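Local coordinates for protein mannose-6-phosphate isomerase (Bacillus subtilis, PDB 1QWR) that catalyses the interconversion of D-mannose 6-phosphate and D-fructose 6-phosphate, using one bound zinc ion per subunit, at residues I65-W68 against V74-G77. Numbering follows the deposited sequence. Where two conformers were deposited one is given.
Sequences IELW and VFGG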
ATOM      1  N   ILE A  65      14.506   3.037   8.200  1.00 16.97           N
ATOM      2  CA  ILE A  65      15.695   3.201   7.362  1.00 16.93           C
ATOM      3  C   ILE A  65      16.946   2.773   8.152  1.00 16.76           C
ATOM      4  O   ILE A  65      17.814   2.071   7.623  1.00 15.06           O
ATOM      5  CB  ILE A  65      15.867   4.677   6.895  1.00 18.88           C
ATOM      6  CG1 ILE A  65      14.651   5.079   6.036  1.00 19.77           C
ATOM      7  CG2 ILE A  65      17.191   4.833   6.126  1.00 16.69           C
ATOM      8  CD1 ILE A  65      14.548   6.561   5.704  1.00 22.65           C
ATOM      9  N   GLU A  66      17.052   3.218   9.400  0.50 16.74           N
ATOM     10  CA  GLU A  66      18.203   2.854  10.227  0.50 18.40           C
ATOM     11  C   GLU A  66      18.248   1.327  10.427  0.51 18.47           C
ATOM     12  O   GLU A  66      19.321   0.726  10.469  0.51 18.07           O
ATOM     13  CB  GLU A  66      18.152   3.587  11.578  0.51 19.90           C
ATOM     14  CG  GLU A  66      19.303   3.226  12.516  0.56 23.64           C
ATOM     15  CD  GLU A  66      19.481   4.211  13.662  0.43 24.31           C
ATOM     16  OE1 GLU A  66      20.320   3.943  14.550  0.48 26.34           O
ATOM     17  OE2 GLU A  66      18.794   5.253  13.668  0.60 26.02           O
ATOM     18  N   LEU A  67      17.087   0.699  10.550  1.00 18.89           N
ATOM     19  CA  LEU A  67      17.049  -0.760  10.691  1.00 18.98           C
ATOM     20  C   LEU A  67      17.562  -1.406   9.412  1.00 17.54           C
ATOM     21  O   LEU A  67      18.378  -2.326   9.428  1.00 16.76           O
ATOM     22  CB  LEU A  67      15.622  -1.236  10.965  1.00 23.74           C
ATOM     23  CG  LEU A  67      15.171  -1.289  12.416  1.00 26.52           C
ATOM     24  CD1 LEU A  67      13.909  -2.146  12.497  1.00 28.89           C
ATOM     25  CD2 LEU A  67      16.265  -1.917  13.282  1.00 29.09           C
ATOM     26  N   TRP A  68      17.099  -0.919   8.268  1.00 15.91           N
ATOM     27  CA  TRP A  68      17.568  -1.509   7.017  1.00 17.24           C
ATOM     28  C   TRP A  68      19.084  -1.344   6.822  1.00 17.32           C
ATOM     29  O   TRP A  68      19.784  -2.274   6.418  1.00 16.40           O
ATOM     30  CB  TRP A  68      16.844  -0.873   5.824  1.00 13.87           C
ATOM     31  CG  TRP A  68      17.250  -1.439   4.527  1.00 14.84           C
ATOM     32  CD1 TRP A  68      18.134  -0.912   3.609  1.00 13.97           C
ATOM     33  CD2 TRP A  68      16.714  -2.615   3.938  1.00 15.73           C
ATOM     34  NE1 TRP A  68      18.163  -1.696   2.481  1.00 16.44           N
ATOM     35  CE2 TRP A  68      17.297  -2.748   2.656  1.00 15.66           C
ATOM     36  CE3 TRP A  68      15.787  -3.569   4.367  1.00 17.55           C
ATOM     37  CZ2 TRP A  68      16.977  -3.804   1.800  1.00 18.64           C
ATOM     38  CZ3 TRP A  68      15.466  -4.621   3.507  1.00 19.05           C
ATOM     39  CH2 TRP A  68      16.061  -4.724   2.243  1.00 16.59           C
ATOM     40  N   VAL A  74      17.820  -8.394  10.414  1.00 19.25           N
ATOM     41  CA  VAL A  74      16.392  -8.380  10.736  1.00 19.21           C
ATOM     42  C   VAL A  74      15.565  -8.775   9.513  1.00 17.81           C
ATOM     43  O   VAL A  74      14.505  -9.407   9.632  1.00 16.23           O
ATOM     44  CB  VAL A  74      15.985  -6.952  11.187  1.00 19.72           C
ATOM     45  CG1 VAL A  74      14.499  -6.740  11.047  1.00 19.93           C
ATOM     46  CG2 VAL A  74      16.425  -6.751  12.639  1.00 22.53           C
ATOM     47  N   PHE A  75      16.064  -8.372   8.352  1.00 14.64           N
ATOM     48  CA  PHE A  75      15.442  -8.611   7.061  1.00 15.03           C
ATOM     49  C   PHE A  75      16.063  -9.783   6.291  1.00 15.78           C
ATOM     50  O   PHE A  75      15.975  -9.839   5.060  1.00 16.69           O
ATOM     51  CB  PHE A  75      15.540  -7.333   6.237  1.00 15.52           C
ATOM     52  CG  PHE A  75      15.005  -6.149   6.953  1.00 12.84           C
ATOM     53  CD1 PHE A  75      13.641  -5.902   6.986  1.00 14.89           C
ATOM     54  CD2 PHE A  75      15.860  -5.309   7.670  1.00 15.46           C
ATOM     55  CE1 PHE A  75      13.121  -4.823   7.736  1.00 18.94           C
ATOM     56  CE2 PHE A  75      15.358  -4.246   8.409  1.00 18.20           C
ATOM     57  CZ  PHE A  75      13.987  -3.994   8.450  1.00 17.49           C
ATOM     58  N   GLY A  76      16.719 -10.696   7.011  1.00 15.21           N
ATOM     59  CA  GLY A  76      17.309 -11.861   6.354  1.00 17.32           C
ATOM     60  C   GLY A  76      18.469 -11.580   5.429  1.00 18.46           C
ATOM     61  O   GLY A  76      18.790 -12.386   4.552  1.00 20.41           O
ATOM     62  N   GLY A  77      19.113 -10.436   5.635  1.00 20.47           N
ATOM     63  CA  GLY A  77      20.259 -10.066   4.819  1.00 20.60           C
ATOM     64  C   GLY A  77      19.982  -9.843   3.348  1.00 21.40           C
ATOM     65  O   GLY A  77      20.894  -9.931   2.541  1.00 21.75           O
TER
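Trp68, whose indole packs against Phe75, donates a hydrogen bond from NE1 to the backbone oxygen of Gly80. This bond holds the polar edge of the indole, while the benzo part meets Phe75. No hydrogen bond joins 65-68 directly to 74-77, and the contact is buried and largely apolar. Trp68 CE3 sits over one face of the Phe75 ring, displaced toward the rim, 3.7 Å from Phe75 CD2. Trp68 CZ3 lies beside it, 3.8 Å from Phe75 CB. The two six-membered rings meet obliquely, planes at 55° and centroids 5.2 Å apart. CG of Trp68 is anti to its backbone N (chi1 -179°), and this swings the indole to the Phe75 side. Val74 CG1 lies 3.7 Å above the opposite face of the Phe75 ring, over its centre. The phenyl is thus held between its own neighbour in sequence and the tryptophan. At its edge, near the ring plane, Leu67 O comes 3.7 Å from Phe75 CE2. Leu67 CB touches the same carbon, CE2 of Phe75, at 4.0 Å. An alanine in place of Phe75 would probably open a gap between Val74 CG1 and the indole and leave Trp68 CE3 and CZ3 without their aromatic partner. Arg72, between the two segments, hydrogen-bonds Trp68 O through NE and makes a cation-pi contact with the indole. In this contact the loop after helix 64-70 packs back against that helix, in the catalytic domain but away from the zinc. Phe270 meets Phe75 edge-to-face, and Leu67 and Val74 both rest on Ile9 of strand 9-17.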